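Local coordinates for single-stranded DNA specific exonuclease RecJ (Thermus thermophilus, PDB 2ZXR), which degrades single-stranded DNA in the 5' to 3' direction as a divalent-cation-dependent exonuclease, with no detectable activity on single-stranded RNA, at residues 329-333 and 414-419; 375-381 and 394-400; 464-470 and 482-487; 476-480 and 491-497. One frame throughout, in Å; residues are numbered along the deposited sequence.

Overall arrangement
The four contacts fall into two pairs. Contacts 1 and 2 lie in the DHHA1 domain, with centres 12 Å apart. They share one mixed sheet, and Tyr417 and Ala418 of contact 1 pack on Ile375, Glu379 and Ala380 of contact 2. Contacts 3 and 4 lie in the OB domain, with centres 16 Å apart. They share strand 479-484, but their segments touch only where they adjoin in sequence. The two pairs are well separated: the nearest atoms of contacts 1 and 4 are about 15 Å apart. Contact 2 comes closest to the metal site, with the His394 side chain about 10 Å from the bound magnesium ion. Contacts 1, 3 and 4 lie away from the metal site.

Contact 1 of 4, residues 329-333 and 414-419; sequences AKAIV and VEAYAA
This is a helix-on-sheet contact inside the DHHA1 domain. The C-terminal part of helix 407-419 packs against the start of strand 332-335, an outermost strand of a mixed five-stranded sheet. Residues 329-331 are loop and lead into the strand at Ile332. Ala331 (phi/psi -154/137) is already extended, as is Val333 (-131/111). Residues 414-418 are helical, with backbone bonds from Ala418 N to Val414 O (2.9 Å) and from Ala419 N to Glu415 O (3.0 Å). The register sets Lys330 CA 5.5 Å from Ala418 CA and Ala331 CA 5.3 Å from Glu415 CA. The contact is small, burying 280 Å², and is made by van der Waals packing. Ala331 and Val333 point toward the helix. Ile332 between them points away and touches Val359 on the neighbouring strand. The small alanines allow close approach: Ala331 CB lies 3.9 Å from Ala418 CB, and Lys330 O lies 3.4 Å from the same Ala418 CB. Lys330 CG lies 3.8 Å from Ala419 CA, and its NZ forms a long, weak ion pair with Asp423. Glu415 adds its aliphatic part, while its carboxylate pairs with Lys411. Phe360 on the next strand touches both valines. With Val333 chi1 at t and Val414 chi1 at m, Val333 CG2 meets Val414 CG2 at 3.4 Å.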
loop_
_atom_site.group_PDB
_atom_site.type_symbol
_atom_site.label_atom_id
_atom_site.label_comp_id
_atom_site.label_asym_id
_atom_site.label_seq_id
_atom_site.Cartn_x
_atom_site.Cartn_y
_atom_site.Cartn_z
ATOM N N ALA A 329 15.404 -19.370 10.564
ATOM C CA ALA A 329 14.571 -20.547 10.329
ATOM C C ALA A 329 13.694 -20.261 9.120
ATOM O O ALA A 329 13.274 -19.130 8.905
ATOM C CB ALA A 329 13.708 -20.835 11.551
ATOM N N LYS A 330 13.417 -21.281 8.323
ATOM C CA LYS A 330 12.598 -21.088 7.144
ATOM C C LYS A 330 11.140 -20.851 7.542
ATOM O O LYS A 330 10.350 -20.341 6.752
ATOM C CB LYS A 330 12.712 -22.304 6.219
ATOM C CG LYS A 330 13.802 -22.201 5.135
ATOM C CD LYS A 330 15.153 -21.734 5.673
ATOM C CE LYS A 330 16.188 -21.619 4.537
ATOM N NZ LYS A 330 17.212 -20.558 4.829
ATOM N N ALA A 331 10.794 -21.226 8.770
ATOM C CA ALA A 331 9.440 -21.045 9.269
ATOM C C ALA A 331 9.492 -20.945 10.776
ATOM O O ALA A 331 10.235 -21.670 11.415
ATOM C CB ALA A 331 8.555 -22.207 8.846
ATOM N N ILE A 332 8.727 -20.011 11.336
ATOM C CA ILE A 332 8.666 -19.831 12.769
ATOM C C ILE A 332 7.395 -20.562 13.228
ATOM O O ILE A 332 6.285 -20.288 12.749
ATOM C CB ILE A 332 8.660 -18.337 13.101
ATOM C CG1 ILE A 332 9.973 -17.739 12.595
ATOM C CG2 ILE A 332 8.547 -18.108 14.595
ATOM C CD1 ILE A 332 10.121 -16.261 12.869
ATOM N N VAL A 333 7.575 -21.527 14.130
ATOM C CA VAL A 333 6.464 -22.338 14.596
ATOM C C VAL A 333 6.511 -22.361 16.100
ATOM O O VAL A 333 7.409 -22.937 16.702
ATOM C CB VAL A 333 6.559 -23.780 14.001
ATOM C CG1 VAL A 333 5.256 -24.556 14.237
ATOM C CG2 VAL A 333 6.850 -23.696 12.514
ATOM N N VAL A 414 6.165 -28.483 8.678
ATOM C CA VAL A 414 6.065 -27.189 8.018
ATOM C C VAL A 414 7.428 -26.579 7.777
ATOM O O VAL A 414 7.626 -25.903 6.773
ATOM C CB VAL A 414 5.121 -26.196 8.764
ATOM C CG1 VAL A 414 3.732 -26.815 8.881
ATOM C CG2 VAL A 414 5.665 -25.810 10.082
ATOM N N GLU A 415 8.376 -26.825 8.675
ATOM C CA GLU A 415 9.728 -26.302 8.485
ATOM C C GLU A 415 10.321 -26.874 7.199
ATOM O O GLU A 415 11.051 -26.180 6.474
ATOM C CB GLU A 415 10.648 -26.688 9.645
ATOM C CG GLU A 415 10.375 -25.986 10.952
ATOM C CD GLU A 415 11.300 -26.472 12.065
ATOM O OE1 GLU A 415 12.030 -27.458 11.848
ATOM O OE2 GLU A 415 11.303 -25.886 13.161
ATOM N N ALA A 416 10.007 -28.141 6.930
ATOM C CA ALA A 416 10.505 -28.830 5.746
ATOM C C ALA A 416 9.804 -28.318 4.518
ATOM O O ALA A 416 10.400 -28.223 3.456
ATOM C CB ALA A 416 10.301 -30.355 5.871
ATOM N N TYR A 417 8.526 -28.006 4.651
ATOM C CA TYR A 417 7.792 -27.469 3.522
ATOM C C TYR A 417 8.444 -26.132 3.118
ATOM O O TYR A 417 8.733 -25.903 1.939
ATOM C CB TYR A 417 6.329 -27.230 3.894
ATOM C CG TYR A 417 5.548 -26.607 2.776
ATOM C CD1 TYR A 417 5.227 -27.340 1.633
ATOM C CD2 TYR A 417 5.200 -25.259 2.815
ATOM C CE1 TYR A 417 4.590 -26.737 0.551
ATOM C CE2 TYR A 417 4.561 -24.644 1.741
ATOM C CZ TYR A 417 4.270 -25.383 0.613
ATOM O OH TYR A 417 3.711 -24.758 -0.477
ATOM N N ALA A 418 8.696 -25.271 4.102
ATOM C CA ALA A 418 9.288 -23.953 3.844
ATOM C C ALA A 418 10.698 -24.042 3.274
ATOM O O ALA A 418 11.118 -23.173 2.497
ATOM C CB ALA A 418 9.299 -23.108 5.136
ATOM N N ALA A 419 11.424 -25.087 3.675
ATOM C CA ALA A 419 12.787 -25.308 3.208
ATOM C C ALA A 419 12.844 -25.567 1.702
ATOM O O ALA A 419 13.879 -25.383 1.086
ATOM C CB ALA A 419 13.415 -26.481 3.965
#

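Contact 2 of 4, residues 375-381 and 394-400; sequences ISAVEAL and HKEAAGF
Ala398 CB is the apolar centre, where helix 377-383 packs on strand 397-401 of the DHHA1 sheet. It lies 3.8 Å from Ala377 CB, 4.4 Å from Val378 CB and 3.7 Å from Leu381 CD1. Leu381 (chi1 m, chi2 t) also sets CD1 3.7 Å from Phe400 CD2 and 3.7 Å from Gly399 O. Phe400 takes chi1 p. Ala398 and Phe400 point toward the helix, whereas Ala397 points away. Short segment axes 377-381 and 397-400 approach to 7.6 Å at 34°. Val369 of the adjacent strand touches Ala377, Leu381 and Phe400, and Phe410 of helix 407-419 covers Leu381 and Phe400. Further out, the helix start meets the turn 394-396. Ser376 CA lies 4.1 Å from Lys395 CA. Ala377 N donates to Lys395 O (3.0 Å, 167°), and Val378 N donates to His394 O (3.1 Å, 148°). Ser376 is the N-cap, with chi1 t; its OG accepts a weak bond from Glu379 N at 3.4 Å. His394 N bonds to Ala397 O at 2.9 Å, closing the turn. The His394 and Lys395 CA-to-CB bonds point away from the helix. The His394 side chain is about 9 Å from that of metal-ligand Asp221. The chemistry implies that the turn's carbonyls satisfy amides of the helix's first turn, fixing its N-terminus beside the strand while alanines permit close packing.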
loop_
_atom_site.group_PDB
_atom_site.type_symbol
_atom_site.label_atom_id
_atom_site.label_comp_id
_atom_site.label_asym_id
_atom_site.label_seq_id
_atom_site.Cartn_x
_atom_site.Cartn_y
_atom_site.Cartn_z
ATOM N N ILE A 375 5.799 -18.562 -0.162
ATOM C CA ILE A 375 5.238 -19.622 0.660
ATOM C C ILE A 375 3.788 -19.419 0.986
ATOM O O ILE A 375 3.412 -18.475 1.685
ATOM C CB ILE A 375 6.004 -19.812 1.955
ATOM C CG1 ILE A 375 7.473 -20.074 1.635
ATOM C CG2 ILE A 375 5.412 -20.992 2.734
ATOM C CD1 ILE A 375 8.306 -20.204 2.852
ATOM N N SER A 376 2.987 -20.340 0.470
ATOM C CA SER A 376 1.556 -20.346 0.666
ATOM C C SER A 376 1.178 -20.946 2.021
ATOM O O SER A 376 1.555 -22.088 2.353
ATOM C CB SER A 376 0.889 -21.135 -0.460
ATOM O OG SER A 376 -0.481 -21.340 -0.175
ATOM N N ALA A 377 0.429 -20.157 2.787
ATOM C CA ALA A 377 -0.034 -20.542 4.103
ATOM C C ALA A 377 -0.828 -21.845 4.073
ATOM O O ALA A 377 -0.459 -22.827 4.737
ATOM C CB ALA A 377 -0.898 -19.420 4.706
ATOM N N VAL A 378 -1.900 -21.856 3.285
ATOM C CA VAL A 378 -2.753 -23.019 3.229
ATOM C C VAL A 378 -2.093 -24.248 2.609
ATOM O O VAL A 378 -2.425 -25.375 2.977
ATOM C CB VAL A 378 -4.107 -22.676 2.529
ATOM C CG1 VAL A 378 -3.908 -22.373 1.034
ATOM C CG2 VAL A 378 -5.085 -23.802 2.732
ATOM N N GLU A 379 -1.149 -24.053 1.694
ATOM C CA GLU A 379 -0.470 -25.197 1.086
ATOM C C GLU A 379 0.518 -25.789 2.102
ATOM O O GLU A 379 0.792 -26.983 2.086
ATOM C CB GLU A 379 0.265 -24.790 -0.206
ATOM C CG GLU A 379 -0.651 -24.546 -1.407
ATOM C CD GLU A 379 -1.543 -25.753 -1.746
ATOM O OE1 GLU A 379 -0.999 -26.856 -1.994
ATOM O OE2 GLU A 379 -2.794 -25.597 -1.761
ATOM N N ALA A 380 1.046 -24.952 2.986
ATOM C CA ALA A 380 1.978 -25.429 4.013
ATOM C C ALA A 380 1.197 -26.334 4.983
ATOM O O ALA A 380 1.699 -27.372 5.434
ATOM C CB ALA A 380 2.579 -24.254 4.755
ATOM N N LEU A 381 -0.040 -25.945 5.278
ATOM C CA LEU A 381 -0.879 -26.741 6.157
ATOM C C LEU A 381 -1.243 -28.026 5.422
ATOM O O LEU A 381 -1.304 -29.105 6.021
ATOM C CB LEU A 381 -2.162 -25.987 6.540
ATOM C CG LEU A 381 -1.989 -24.723 7.395
ATOM C CD1 LEU A 381 -3.384 -24.214 7.841
ATOM C CD2 LEU A 381 -1.109 -25.025 8.618
ATOM N N HIS A 394 -5.852 -19.255 2.714
ATOM C CA HIS A 394 -5.292 -18.896 1.428
ATOM C C HIS A 394 -3.786 -18.721 1.542
ATOM O O HIS A 394 -3.173 -19.121 2.533
ATOM C CB HIS A 394 -5.937 -17.593 0.909
ATOM C CG HIS A 394 -5.891 -16.456 1.891
ATOM N ND1 HIS A 394 -6.843 -16.281 2.882
ATOM C CD2 HIS A 394 -4.998 -15.453 2.052
ATOM C CE1 HIS A 394 -6.532 -15.221 3.608
ATOM N NE2 HIS A 394 -5.417 -14.701 3.125
ATOM N N LYS A 395 -3.201 -18.078 0.540
ATOM C CA LYS A 395 -1.757 -17.881 0.478
ATOM C C LYS A 395 -1.099 -17.048 1.564
ATOM O O LYS A 395 0.062 -17.289 1.897
ATOM C CB LYS A 395 -1.374 -17.275 -0.881
ATOM C CG LYS A 395 -1.903 -18.056 -2.072
ATOM C CD LYS A 395 -1.264 -17.607 -3.396
ATOM C CE LYS A 395 -0.289 -18.661 -3.951
ATOM N NZ LYS A 395 -0.846 -20.055 -3.923
ATOM N N GLU A 396 -1.812 -16.077 2.124
ATOM C CA GLU A 396 -1.197 -15.217 3.126
ATOM C C GLU A 396 -1.671 -15.430 4.557
ATOM O O GLU A 396 -1.053 -14.944 5.508
ATOM C CB GLU A 396 -1.392 -13.743 2.724
ATOM C CG GLU A 396 -0.997 -13.461 1.260
ATOM C CD GLU A 396 -0.895 -11.969 0.925
ATOM O OE1 GLU A 396 -0.604 -11.627 -0.258
ATOM O OE2 GLU A 396 -1.096 -11.130 1.838
ATOM N N ALA A 397 -2.767 -16.157 4.713
ATOM C CA ALA A 397 -3.311 -16.389 6.043
ATOM C C ALA A 397 -4.099 -17.668 6.036
ATOM O O ALA A 397 -4.782 -17.969 5.054
ATOM C CB ALA A 397 -4.219 -15.237 6.442
ATOM N N ALA A 398 -4.028 -18.424 7.129
ATOM C CA ALA A 398 -4.763 -19.687 7.201
ATOM C C ALA A 398 -5.047 -20.021 8.646
ATOM O O ALA A 398 -4.444 -19.449 9.538
ATOM C CB ALA A 398 -3.953 -20.821 6.528
ATOM N N GLY A 399 -5.974 -20.929 8.881
ATOM C CA GLY A 399 -6.304 -21.289 10.245
ATOM C C GLY A 399 -6.467 -22.797 10.342
ATOM O O GLY A 399 -6.708 -23.464 9.329
ATOM N N PHE A 400 -6.329 -23.339 11.548
ATOM C CA PHE A 400 -6.488 -24.770 11.731
ATOM C C PHE A 400 -6.757 -25.110 13.174
ATOM O O PHE A 400 -6.792 -24.231 14.025
ATOM C CB PHE A 400 -5.249 -25.532 11.208
ATOM C CG PHE A 400 -3.934 -25.174 11.892
ATOM C CD1 PHE A 400 -3.403 -25.995 12.897
ATOM C CD2 PHE A 400 -3.209 -24.046 11.509
ATOM C CE1 PHE A 400 -2.153 -25.691 13.510
ATOM C CE2 PHE A 400 -1.981 -23.736 12.111
ATOM C CZ PHE A 400 -1.449 -24.565 13.117
#

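Contact 3 of 4, residues 464-470 and 482-487; sequences LFGAPEE and FRLKGV
Backbone hydrogen bonds join Glu469 and Arg483, an antiparallel hydrogen-bonded pair with CA atoms 5.0 Å apart. Arg483 N donates to Glu469 O (2.8 Å), and Glu469 N donates weakly to Arg483 O (3.0 Å, 132°). Pro468 CA adds a CA-H...O contact to Arg483 O at 3.4 Å. Leu484 to Val487 form a type I' turn, closed by Val487 N to Leu484 O and Leu484 N to Val487 O, both 3.0 Å.

Apolar contacts centre on Leu484 (chi1 m, chi2 t). Its CD1 lies 3.6 Å from Leu464 CB, and its CD2 lies 3.7 Å from Gly466 C. Leu464 CD2 reaches Val487 CG1 at 4.0 Å. Pro468 CB meets Phe482 CD1 at 3.4 Å. Gly466 has phi/psi 150/-169; a CB there would crowd Leu484, Lys485 and the preceding carbonyl.

The charged contact is a salt bridge, Glu470 OE2 to Arg483 NH1 at 3.3 Å. Glu470 has positive phi (57/35), where the chain turns a corner.

Short strand axes 464-466 and 482-484 cross at 94°, with closest approach 7.6 Å. Val503 and Val505 of strand 503-514 also touch Leu484. A sharply bent chain and near-perpendicular short strand segments, enclosing apolar side chains, fit the coiled sheet of an OB fold.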
loop_
_atom_site.group_PDB
_atom_site.type_symbol
_atom_site.label_atom_id
_atom_site.label_comp_id
_atom_site.label_asym_id
_atom_site.label_seq_id
_atom_site.Cartn_x
_atom_site.Cartn_y
_atom_site.Cartn_z
ATOM N N LEU A 464 15.684 9.715 -1.399
ATOM C CA LEU A 464 16.535 10.844 -1.076
ATOM C C LEU A 464 17.908 10.190 -0.950
ATOM O O LEU A 464 18.010 8.981 -0.646
ATOM C CB LEU A 464 16.166 11.518 0.237
ATOM C CG LEU A 464 14.878 12.339 0.234
ATOM C CD1 LEU A 464 13.680 11.391 0.092
ATOM C CD2 LEU A 464 14.777 13.145 1.531
ATOM N N PHE A 465 18.957 10.970 -1.190
ATOM C CA PHE A 465 20.308 10.429 -1.163
ATOM C C PHE A 465 21.308 11.495 -0.770
ATOM O O PHE A 465 21.154 12.663 -1.138
ATOM C CB PHE A 465 20.656 9.894 -2.554
ATOM C CG PHE A 465 21.962 9.146 -2.614
ATOM C CD1 PHE A 465 23.169 9.821 -2.769
ATOM C CD2 PHE A 465 21.990 7.761 -2.484
ATOM C CE1 PHE A 465 24.402 9.120 -2.787
ATOM C CE2 PHE A 465 23.215 7.048 -2.502
ATOM C CZ PHE A 465 24.419 7.738 -2.653
ATOM N N GLY A 466 22.332 11.099 -0.020
ATOM C CA GLY A 466 23.350 12.056 0.363
ATOM C C GLY A 466 24.057 11.843 1.681
ATOM O O GLY A 466 23.959 10.780 2.316
ATOM N N ALA A 467 24.799 12.868 2.079
ATOM C CA ALA A 467 25.519 12.835 3.337
ATOM C C ALA A 467 24.605 13.595 4.274
ATOM O O ALA A 467 24.304 14.763 4.054
ATOM C CB ALA A 467 26.873 13.536 3.209
ATOM N N PRO A 468 24.121 12.921 5.318
ATOM C CA PRO A 468 23.224 13.547 6.290
ATOM C C PRO A 468 23.912 14.702 6.989
ATOM O O PRO A 468 25.132 14.688 7.145
ATOM C CB PRO A 468 22.903 12.402 7.242
ATOM C CG PRO A 468 24.157 11.568 7.192
ATOM C CD PRO A 468 24.491 11.556 5.728
ATOM N N GLU A 469 23.136 15.694 7.410
ATOM C CA GLU A 469 23.693 16.852 8.100
ATOM C C GLU A 469 22.746 17.353 9.164
ATOM O O GLU A 469 21.541 17.098 9.108
ATOM C CB GLU A 469 23.969 17.979 7.112
ATOM C CG GLU A 469 22.768 18.352 6.299
ATOM C CD GLU A 469 23.107 18.492 4.837
ATOM O OE1 GLU A 469 22.181 18.452 3.988
ATOM O OE2 GLU A 469 24.309 18.646 4.538
ATOM N N GLU A 470 23.301 18.069 10.136
ATOM C CA GLU A 470 22.526 18.628 11.234
ATOM C C GLU A 470 21.760 17.545 11.974
ATOM O O GLU A 470 20.642 17.772 12.441
ATOM C CB GLU A 470 21.555 19.687 10.713
ATOM C CG GLU A 470 22.228 20.777 9.902
ATOM C CD GLU A 470 21.329 21.972 9.667
ATOM O OE1 GLU A 470 21.801 22.950 9.049
ATOM O OE2 GLU A 470 20.156 21.937 10.102
ATOM N N PHE A 482 17.607 14.571 10.558
ATOM C CA PHE A 482 18.775 15.090 9.853
ATOM C C PHE A 482 18.343 15.679 8.518
ATOM O O PHE A 482 17.152 15.675 8.190
ATOM C CB PHE A 482 19.810 13.980 9.646
ATOM C CG PHE A 482 19.317 12.834 8.828
ATOM C CD1 PHE A 482 19.508 12.811 7.451
ATOM C CD2 PHE A 482 18.629 11.784 9.431
ATOM C CE1 PHE A 482 19.018 11.758 6.683
ATOM C CE2 PHE A 482 18.134 10.728 8.676
ATOM C CZ PHE A 482 18.329 10.716 7.298
ATOM N N ARG A 483 19.302 16.186 7.748
ATOM C CA ARG A 483 18.980 16.790 6.467
ATOM C C ARG A 483 19.713 16.232 5.274
ATOM O O ARG A 483 20.887 15.878 5.360
ATOM C CB ARG A 483 19.230 18.301 6.513
ATOM C CG ARG A 483 18.166 19.073 7.242
ATOM C CD ARG A 483 18.076 20.486 6.701
ATOM N NE ARG A 483 16.794 21.101 7.038
ATOM C CZ ARG A 483 16.357 21.280 8.281
ATOM N NH1 ARG A 483 17.104 20.892 9.314
ATOM N NH2 ARG A 483 15.168 21.834 8.491
ATOM N N LEU A 484 19.009 16.164 4.150
ATOM C CA LEU A 484 19.598 15.697 2.905
ATOM C C LEU A 484 19.231 16.725 1.848
ATOM O O LEU A 484 18.047 16.879 1.505
ATOM C CB LEU A 484 19.056 14.324 2.494
ATOM C CG LEU A 484 19.482 13.088 3.285
ATOM C CD1 LEU A 484 18.933 11.857 2.582
ATOM C CD2 LEU A 484 20.998 13.004 3.377
ATOM N N LYS A 485 20.250 17.426 1.340
ATOM C CA LYS A 485 20.068 18.457 0.324
ATOM C C LYS A 485 19.012 19.467 0.786
ATOM O O LYS A 485 18.105 19.815 0.028
ATOM C CB LYS A 485 19.620 17.833 -1.004
ATOM C CG LYS A 485 20.373 16.574 -1.437
ATOM C CD LYS A 485 21.844 16.844 -1.675
ATOM C CE LYS A 485 22.549 15.562 -2.093
ATOM N NZ LYS A 485 24.037 15.700 -2.125
ATOM N N GLY A 486 19.112 19.911 2.035
ATOM C CA GLY A 486 18.154 20.880 2.551
ATOM C C GLY A 486 16.768 20.363 2.932
ATOM O O GLY A 486 15.909 21.144 3.345
ATOM N N VAL A 487 16.527 19.062 2.796
ATOM C CA VAL A 487 15.218 18.502 3.165
ATOM C C VAL A 487 15.303 17.829 4.532
ATOM O O VAL A 487 16.146 16.956 4.732
ATOM C CB VAL A 487 14.740 17.436 2.155
ATOM C CG1 VAL A 487 13.500 16.747 2.697
ATOM C CG2 VAL A 487 14.460 18.073 0.808
#

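Contact 4 of 4, residues 476-480 and 491-497; sequences EGRHL and AWKQGDL
His479 lays its imidazole over the six-membered ring of Trp492 in an offset stack, with centroids 4.1 Å apart and planes at 11°. Its CB also makes a CH-pi contact, 3.8 Å from that ring's centroid. Trp492 takes chi1 m and chi2 78°, while His479 chi1 is -148°. The two residues form an antiparallel non-hydrogen-bonded pair with CA atoms 4.4 Å apart. Next comes a hydrogen-bonded pair, with Leu480 CA 5.5 Å from Ala491 CA. Leu480 N donates to Ala491 O (2.9 Å), and Ala491 N donates to Leu480 O (3.0 Å). Just beyond the paired residues, Lys493 N donates to Arg478 O at 3.0 Å. A CA-H...O contact joins His479 CA and Ala491 O at 3.4 Å.

Around the pairs, Arg478 CB lies 3.6 Å from Trp492 CE3. The Arg478 guanidinium lies close against loop 493-497, but its details are unreliable in the model. Leu480 CD2 packs 3.9 Å from Lys493 CB. Lys493 NZ donates to Gln494 O at 3.0 Å.

This is the open end of the beta hairpin 479-484/487-492 in the OB domain. His479 and Trp492 share one face of the sheet. Leu480 also touches Leu499 in the following loop. Leu480 and Ala491 share the other face, where Ala491 meets Ala524 and Leu527 of strand 517-528.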
loop_
_atom_site.group_PDB
_atom_site.type_symbol
_atom_site.label_atom_id
_atom_site.label_comp_id
_atom_site.label_asym_id
_atom_site.label_seq_id
_atom_site.Cartn_x
_atom_site.Cartn_y
_atom_site.Cartn_z
ATOM N N GLU A 476 16.562 9.089 23.781
ATOM C CA GLU A 476 17.783 8.353 24.102
ATOM C C GLU A 476 18.012 7.186 23.149
ATOM O O GLU A 476 18.911 6.362 23.367
ATOM C CB GLU A 476 17.714 7.802 25.532
ATOM C CG GLU A 476 17.873 8.829 26.643
ATOM C CD GLU A 476 19.279 9.397 26.723
ATOM O OE1 GLU A 476 19.618 9.991 27.770
ATOM O OE2 GLU A 476 20.044 9.255 25.742
ATOM N N GLY A 477 17.197 7.101 22.103
ATOM C CA GLY A 477 17.360 6.003 21.170
ATOM C C GLY A 477 17.020 6.314 19.729
ATOM O O GLY A 477 17.033 7.470 19.299
ATOM N N ARG A 478 16.714 5.244 18.999
ATOM C CA ARG A 478 16.358 5.269 17.582
ATOM C C ARG A 478 15.939 6.587 16.937
ATOM O O ARG A 478 16.535 7.024 15.957
ATOM C CB ARG A 478 15.248 4.251 17.317
ATOM C CG ARG A 478 15.680 2.823 17.423
ATOM C CD ARG A 478 15.998 2.446 18.841
ATOM N NE ARG A 478 16.574 1.114 18.865
ATOM C CZ ARG A 478 17.779 0.823 18.393
ATOM N NH1 ARG A 478 18.537 1.783 17.870
ATOM N NH2 ARG A 478 18.211 -0.431 18.421
ATOM N N HIS A 479 14.895 7.198 17.482
ATOM C CA HIS A 479 14.341 8.431 16.944
ATOM C C HIS A 479 15.345 9.553 16.731
ATOM O O HIS A 479 16.063 9.917 17.651
ATOM C CB HIS A 479 13.218 8.913 17.855
ATOM C CG HIS A 479 12.131 9.636 17.134
ATOM N ND1 HIS A 479 11.086 10.249 17.785
ATOM C CD2 HIS A 479 11.917 9.829 15.811
ATOM C CE1 HIS A 479 10.273 10.790 16.896
ATOM N NE2 HIS A 479 10.754 10.549 15.691
ATOM N N LEU A 480 15.379 10.098 15.513
ATOM C CA LEU A 480 16.290 11.193 15.166
ATOM C C LEU A 480 15.830 12.007 13.951
ATOM O O LEU A 480 14.793 11.718 13.330
ATOM C CB LEU A 480 17.704 10.654 14.901
ATOM C CG LEU A 480 18.006 9.828 13.641
ATOM C CD1 LEU A 480 18.206 10.754 12.465
ATOM C CD2 LEU A 480 19.275 9.004 13.837
ATOM N N ALA A 491 13.360 9.933 11.325
ATOM C CA ALA A 491 13.541 8.494 11.216
ATOM C C ALA A 491 13.809 7.755 12.525
ATOM O O ALA A 491 14.217 8.340 13.523
ATOM C CB ALA A 491 14.694 8.219 10.237
ATOM N N TRP A 492 13.588 6.453 12.492
ATOM C CA TRP A 492 13.859 5.586 13.626
ATOM C C TRP A 492 15.037 4.724 13.187
ATOM O O TRP A 492 14.869 3.737 12.463
ATOM C CB TRP A 492 12.643 4.718 13.940
ATOM C CG TRP A 492 11.536 5.532 14.483
ATOM C CD1 TRP A 492 10.679 6.340 13.786
ATOM C CD2 TRP A 492 11.233 5.724 15.868
ATOM N NE1 TRP A 492 9.867 7.028 14.655
ATOM C CE2 TRP A 492 10.187 6.669 15.939
ATOM C CE3 TRP A 492 11.752 5.187 17.059
ATOM C CZ2 TRP A 492 9.647 7.093 17.158
ATOM C CZ3 TRP A 492 11.213 5.607 18.272
ATOM C CH2 TRP A 492 10.171 6.553 18.311
ATOM N N LYS A 493 16.235 5.112 13.614
ATOM C CA LYS A 493 17.434 4.396 13.229
ATOM C C LYS A 493 17.498 2.995 13.800
ATOM O O LYS A 493 17.544 2.808 15.013
ATOM C CB LYS A 493 18.682 5.180 13.642
ATOM C CG LYS A 493 19.988 4.538 13.188
ATOM C CD LYS A 493 20.048 4.417 11.679
ATOM C CE LYS A 493 21.362 3.821 11.207
ATOM N NZ LYS A 493 21.520 2.382 11.579
ATOM N N GLN A 494 17.506 2.011 12.913
ATOM C CA GLN A 494 17.589 0.616 13.327
ATOM C C GLN A 494 18.886 0.476 14.104
ATOM O O GLN A 494 19.956 0.738 13.569
ATOM C CB GLN A 494 17.635 -0.312 12.108
ATOM C CG GLN A 494 16.442 -0.188 11.180
ATOM C CD GLN A 494 15.164 -0.733 11.792
ATOM O OE1 GLN A 494 14.792 -0.367 12.917
ATOM N NE2 GLN A 494 14.480 -1.615 11.054
ATOM N N GLY A 495 18.764 0.076 15.367
ATOM C CA GLY A 495 19.906 -0.115 16.239
ATOM C C GLY A 495 21.244 0.188 15.622
ATOM O O GLY A 495 21.702 -0.529 14.735
ATOM N N ASP A 496 21.870 1.250 16.107
ATOM C CA ASP A 496 23.165 1.690 15.624
ATOM C C ASP A 496 23.291 3.155 15.923
ATOM O O ASP A 496 24.231 3.580 16.588
ATOM C CB ASP A 496 23.289 1.512 14.119
ATOM C CG ASP A 496 24.015 0.232 13.739
ATOM O OD1 ASP A 496 25.171 0.039 14.195
ATOM O OD2 ASP A 496 23.431 -0.574 12.976
ATOM N N LEU A 497 22.330 3.927 15.429
ATOM C CA LEU A 497 22.333 5.374 15.612
ATOM C C LEU A 497 23.607 5.831 14.938
ATOM O O LEU A 497 24.477 5.015 14.632
ATOM C CB LEU A 497 22.303 5.753 17.099
ATOM C CG LEU A 497 20.978 5.423 17.813
ATOM C CD1 LEU A 497 20.771 3.918 17.848
ATOM C CD2 LEU A 497 20.984 5.970 19.218
#